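Local structure of 2-hydroxyethylphosphonate dioxygenase (Streptomyces viridochromogenes, 4YAR) at residues A161-V175 with V300-R314. The protein uses non-heme iron and dioxygen to convert 2-hydroxyethylphosphonate to hydroxymethylphosphonate and formate in the biosynthesis of the antibiotic phosphinothricin tripeptide. The protein carries 1 engineered substitution. Numbering follows the deposited sequence.
With CD (cadmium ion), chain H.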
# COMPACT_ATOMS: atom_id res chain seq x y z
N ALA A 161 -23.24 -7.21 9.19
CA ALA A 161 -22.48 -8.23 9.82
C ALA A 161 -23.12 -9.54 9.47
O ALA A 161 -24.29 -9.62 9.31
CB ALA A 161 -22.51 -8.07 11.33
N ASN A 162 -22.31 -10.59 9.43
CA ASN A 162 -22.83 -11.95 9.17
C ASN A 162 -23.56 -12.43 10.44
O ASN A 162 -22.92 -12.51 11.50
CB ASN A 162 -21.70 -12.85 8.85
CG ASN A 162 -22.15 -14.21 8.37
OD1 ASN A 162 -23.30 -14.53 8.43
ND2 ASN A 162 -21.20 -15.04 7.97
N HIS A 163 -24.87 -12.74 10.30
CA HIS A 163 -25.64 -13.29 11.40
C HIS A 163 -25.72 -14.84 11.36
O HIS A 163 -26.29 -15.47 12.28
CB HIS A 163 -27.03 -12.71 11.45
CG HIS A 163 -27.08 -11.25 11.14
ND1 HIS A 163 -26.47 -10.29 11.94
CD2 HIS A 163 -27.69 -10.59 10.14
CE1 HIS A 163 -26.69 -9.10 11.40
NE2 HIS A 163 -27.46 -9.26 10.32
N GLY A 164 -25.24 -15.45 10.27
CA GLY A 164 -25.51 -16.86 9.95
C GLY A 164 -24.40 -17.70 10.44
O GLY A 164 -23.68 -17.33 11.33
N GLY A 165 -24.22 -18.85 9.83
CA GLY A 165 -23.02 -19.60 10.00
C GLY A 165 -21.92 -19.02 9.05
O GLY A 165 -22.11 -18.06 8.20
N ASP A 166 -20.77 -19.62 9.15
CA ASP A 166 -19.65 -19.22 8.31
C ASP A 166 -19.23 -17.85 8.74
O ASP A 166 -19.00 -17.01 7.88
CB ASP A 166 -20.05 -19.11 6.82
CG ASP A 166 -20.49 -20.40 6.21
OD1 ASP A 166 -20.01 -21.47 6.65
OD2 ASP A 166 -21.30 -20.31 5.24
N ARG A 167 -19.11 -17.64 10.06
CA ARG A 167 -18.78 -16.40 10.64
C ARG A 167 -17.31 -16.05 10.46
O ARG A 167 -16.88 -14.96 10.80
CB ARG A 167 -19.12 -16.40 12.12
CG ARG A 167 -20.58 -16.69 12.41
CD ARG A 167 -21.49 -15.47 12.34
NE ARG A 167 -21.54 -14.75 13.61
CZ ARG A 167 -22.61 -14.46 14.34
NH1 ARG A 167 -23.85 -14.81 14.02
NH2 ARG A 167 -22.44 -13.76 15.45
N TRP A 168 -16.51 -16.99 9.95
CA TRP A 168 -15.18 -16.64 9.50
C TRP A 168 -15.23 -15.52 8.41
O TRP A 168 -14.26 -14.77 8.20
CB TRP A 168 -14.43 -17.87 9.07
CG TRP A 168 -14.88 -18.57 7.87
CD1 TRP A 168 -15.90 -19.45 7.79
CD2 TRP A 168 -14.28 -18.50 6.56
NE1 TRP A 168 -16.00 -19.94 6.48
CE2 TRP A 168 -15.01 -19.38 5.71
CE3 TRP A 168 -13.20 -17.80 6.02
CZ2 TRP A 168 -14.72 -19.53 4.38
CZ3 TRP A 168 -12.87 -18.00 4.69
CH2 TRP A 168 -13.63 -18.87 3.88
N ILE A 169 -16.34 -15.45 7.70
CA ILE A 169 -16.64 -14.27 6.87
C ILE A 169 -17.45 -13.38 7.75
O ILE A 169 -18.62 -13.68 8.10
CB ILE A 169 -17.40 -14.65 5.57
CG1 ILE A 169 -16.59 -15.66 4.74
CG2 ILE A 169 -17.90 -13.39 4.85
CD1 ILE A 169 -17.28 -16.38 3.59
N THR A 170 -16.81 -12.33 8.24
CA THR A 170 -17.34 -11.61 9.37
C THR A 170 -18.50 -10.66 8.99
O THR A 170 -19.42 -10.40 9.81
CB THR A 170 -16.23 -10.81 10.11
OG1 THR A 170 -15.73 -9.74 9.27
CG2 THR A 170 -15.10 -11.72 10.51
N GLY A 171 -18.46 -10.15 7.77
CA GLY A 171 -19.35 -9.06 7.34
C GLY A 171 -19.03 -8.49 5.97
O GLY A 171 -18.13 -8.93 5.31
N ASP A 172 -19.81 -7.52 5.58
CA ASP A 172 -19.61 -6.79 4.35
C ASP A 172 -18.26 -6.05 4.41
O ASP A 172 -17.78 -5.65 5.53
CB ASP A 172 -20.73 -5.75 4.14
CG ASP A 172 -22.13 -6.32 3.78
OD1 ASP A 172 -22.33 -7.50 3.45
OD2 ASP A 172 -23.11 -5.53 3.90
N SER A 173 -17.70 -5.76 3.24
CA SER A 173 -16.51 -4.94 3.14
C SER A 173 -16.61 -4.01 1.97
O SER A 173 -17.36 -4.28 1.05
CB SER A 173 -15.23 -5.80 3.04
OG SER A 173 -15.32 -6.69 1.94
N TYR A 174 -15.87 -2.94 2.01
CA TYR A 174 -15.75 -2.05 0.89
C TYR A 174 -14.43 -1.27 0.91
O TYR A 174 -13.76 -1.11 1.96
CB TYR A 174 -16.94 -1.08 0.81
CG TYR A 174 -16.85 0.09 1.78
CD1 TYR A 174 -16.98 -0.07 3.15
CD2 TYR A 174 -16.65 1.39 1.28
CE1 TYR A 174 -16.88 1.01 4.01
CE2 TYR A 174 -16.57 2.46 2.12
CZ TYR A 174 -16.70 2.30 3.48
OH TYR A 174 -16.57 3.42 4.27
N VAL A 175 -14.14 -0.65 -0.24
CA VAL A 175 -12.98 0.19 -0.37
C VAL A 175 -13.46 1.61 -0.41
O VAL A 175 -14.25 2.00 -1.28
CB VAL A 175 -12.19 -0.04 -1.62
CG1 VAL A 175 -11.05 0.99 -1.66
CG2 VAL A 175 -11.66 -1.45 -1.61
N VAL A 300 -19.47 4.13 -3.57
CA VAL A 300 -18.89 2.95 -2.92
C VAL A 300 -19.51 1.68 -3.54
O VAL A 300 -19.03 0.58 -3.30
CB VAL A 300 -19.01 3.03 -1.36
CG1 VAL A 300 -18.29 4.27 -0.82
CG2 VAL A 300 -20.47 3.01 -0.89
N GLY A 301 -20.54 1.86 -4.38
CA GLY A 301 -21.20 0.76 -5.10
C GLY A 301 -20.30 -0.18 -5.88
O GLY A 301 -20.51 -1.39 -5.82
N LYS A 302 -19.28 0.33 -6.58
CA LYS A 302 -18.47 -0.52 -7.44
C LYS A 302 -17.66 -1.48 -6.62
O LYS A 302 -17.49 -2.59 -7.03
CB LYS A 302 -17.54 0.29 -8.39
CG LYS A 302 -17.11 -0.41 -9.71
CD LYS A 302 -15.81 0.26 -10.26
CE LYS A 302 -15.36 -0.09 -11.71
NZ LYS A 302 -14.27 0.81 -12.30
N THR A 303 -17.12 -1.09 -5.47
CA THR A 303 -16.21 -2.04 -4.81
C THR A 303 -16.93 -2.84 -3.73
O THR A 303 -16.42 -3.91 -3.22
CB THR A 303 -15.04 -1.32 -4.14
OG1 THR A 303 -15.57 -0.38 -3.21
CG2 THR A 303 -14.26 -0.59 -5.14
N TRP A 304 -18.06 -2.32 -3.32
CA TRP A 304 -18.85 -2.95 -2.25
C TRP A 304 -18.89 -4.47 -2.37
O TRP A 304 -19.29 -5.01 -3.40
CB TRP A 304 -20.24 -2.45 -2.31
CG TRP A 304 -21.09 -2.73 -1.07
CD1 TRP A 304 -21.91 -3.80 -0.85
CD2 TRP A 304 -21.17 -1.91 0.08
NE1 TRP A 304 -22.54 -3.65 0.38
CE2 TRP A 304 -22.07 -2.51 0.98
CE3 TRP A 304 -20.55 -0.70 0.47
CZ2 TRP A 304 -22.40 -1.95 2.20
CZ3 TRP A 304 -20.87 -0.15 1.68
CH2 TRP A 304 -21.79 -0.77 2.54
N THR A 305 -18.58 -5.17 -1.29
CA THR A 305 -18.56 -6.64 -1.31
C THR A 305 -19.41 -7.16 -0.13
O THR A 305 -19.13 -6.86 1.04
CB THR A 305 -17.16 -7.18 -1.20
OG1 THR A 305 -16.41 -6.73 -2.32
CG2 THR A 305 -17.08 -8.68 -1.14
N THR A 306 -20.47 -7.89 -0.47
CA THR A 306 -21.41 -8.37 0.56
C THR A 306 -20.89 -9.67 1.16
O THR A 306 -20.01 -10.31 0.63
CB THR A 306 -22.81 -8.67 -0.02
OG1 THR A 306 -22.71 -9.71 -1.00
CG2 THR A 306 -23.40 -7.46 -0.65
N ILE A 307 -21.51 -10.07 2.27
CA ILE A 307 -21.23 -11.38 2.84
C ILE A 307 -21.40 -12.49 1.77
O ILE A 307 -20.58 -13.40 1.65
CB ILE A 307 -22.19 -11.61 4.00
CG1 ILE A 307 -21.85 -10.63 5.16
CG2 ILE A 307 -22.05 -12.98 4.55
CD1 ILE A 307 -23.07 -10.17 5.92
N GLU A 308 -22.48 -12.40 1.03
CA GLU A 308 -22.79 -13.41 0.05
C GLU A 308 -21.78 -13.40 -1.07
O GLU A 308 -21.37 -14.48 -1.52
CB GLU A 308 -24.19 -13.26 -0.49
CG GLU A 308 -25.20 -13.72 0.54
CD GLU A 308 -26.65 -13.55 0.14
OE1 GLU A 308 -27.00 -12.49 -0.48
OE2 GLU A 308 -27.44 -14.47 0.46
N ASP A 309 -21.36 -12.21 -1.51
CA ASP A 309 -20.22 -12.15 -2.45
C ASP A 309 -19.03 -12.92 -1.87
O ASP A 309 -18.34 -13.72 -2.54
CB ASP A 309 -19.72 -10.69 -2.74
CG ASP A 309 -20.69 -9.79 -3.52
OD1 ASP A 309 -21.49 -10.23 -4.40
OD2 ASP A 309 -20.67 -8.54 -3.27
N SER A 310 -18.66 -12.67 -0.61
CA SER A 310 -17.50 -13.33 -0.09
C SER A 310 -17.72 -14.87 0.01
O SER A 310 -16.84 -15.66 -0.29
CB SER A 310 -17.08 -12.76 1.30
OG SER A 310 -16.75 -11.43 1.13
N ARG A 311 -18.92 -15.28 0.39
CA ARG A 311 -19.26 -16.69 0.42
C ARG A 311 -19.11 -17.34 -0.94
O ARG A 311 -18.55 -18.45 -1.06
CB ARG A 311 -20.72 -16.89 0.91
CG ARG A 311 -20.89 -16.85 2.41
CD ARG A 311 -22.23 -17.56 2.73
NE ARG A 311 -22.63 -17.31 4.10
CZ ARG A 311 -23.53 -16.41 4.48
NH1 ARG A 311 -24.17 -15.63 3.59
NH2 ARG A 311 -23.82 -16.29 5.75
N ARG A 312 -19.58 -16.65 -1.98
CA ARG A 312 -19.53 -17.21 -3.35
C ARG A 312 -18.10 -17.33 -3.81
O ARG A 312 -17.78 -18.18 -4.61
CB ARG A 312 -20.21 -16.33 -4.35
CG ARG A 312 -21.71 -16.47 -4.38
CD ARG A 312 -22.25 -15.59 -5.48
NE ARG A 312 -23.54 -15.11 -5.03
CZ ARG A 312 -23.81 -13.89 -4.59
NH1 ARG A 312 -22.91 -12.90 -4.58
NH2 ARG A 312 -25.06 -13.64 -4.18
N SER A 313 -17.23 -16.46 -3.28
CA SER A 313 -15.80 -16.47 -3.62
C SER A 313 -15.03 -17.61 -2.97
O SER A 313 -13.86 -17.82 -3.25
CB SER A 313 -15.21 -15.13 -3.28
OG SER A 313 -14.86 -15.08 -1.93
N ARG A 314 -15.63 -18.37 -2.07
CA ARG A 314 -14.83 -19.29 -1.30
C ARG A 314 -14.01 -20.24 -2.13
O ARG A 314 -14.49 -20.74 -3.13
CB ARG A 314 -15.69 -20.15 -0.38
CG ARG A 314 -15.92 -19.51 0.97
CD ARG A 314 -16.82 -20.48 1.75
NE ARG A 314 -18.21 -20.33 1.34
CZ ARG A 314 -19.17 -21.22 1.60
NH1 ARG A 314 -18.89 -22.35 2.24
NH2 ARG A 314 -20.42 -20.96 1.22
CD CD H . -27.73 -7.66 8.80
O HOH W 1 -26.52 -9.55 7.47
O HOH W 2 -16.74 -8.87 2.80
O HOH W 3 -24.65 -5.02 1.78
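Ser173 and Thr305 form a single antiparallel beta bridge, a hydrogen-bonded pair in which Ser173 N reaches Thr305 O and Thr305 N reaches Ser173 O, both at 2.8 Å. The bridge adds a short piece of chain to strand 173-176, an outermost strand of the six-stranded antiparallel sheet, and shows how one pair ties the edge strand to the chain just before helix 307-312, more than 120 residues further along. Next to it, Asp172 reaches the start of helix 307-312: its OD1 takes the amide of Ile307 at 2.9 Å, nearly end-on to the C-O bond. Thr306, the N-cap, closes a capping box with Asp309, so carboxylates of both segments meet amides at this helix end, whose dipole would probably stabilise their negative charge. The other oxygen, Asp172 OD2, is bound by His160 N and by a water that donates to OD2 and accepts from Trp304 NE1.

Apolar contacts flank the bridge. Tyr174 CB lies 3.6 Å from Trp304 CE3, and the two ring planes are inclined at 34°; the Tyr174 hydroxyl is hydrogen-bonded to Trp147 and Tyr184. On the helix side, Ile307 sends CD1 against the backbone of Ala161 and Asn162, while the Ile169 chi1 of -58° turns CG2 away from the backbone nitrogen and onto Ser310 CB, 3.7 Å away.

Charged groups bind the loop loosely. The extended Arg311 makes a weak salt bridge from NE to Asp166 OD2 and a weak but nearly straight hydrogen bond from NH2 to Gly165 O. Asn162 bonds across its own loop: its OD1 accepts from Gly164 N in an Asx turn, and its ND2 donates to Gly165 O and, at 2.9 Å, to Ile169 O, the latter in both the amide and the carbonyl plane. At the far end the Trp168 ring meets Arg314 at its edge, Trp168 CZ2 lying 3.5 Å from Arg314 CD.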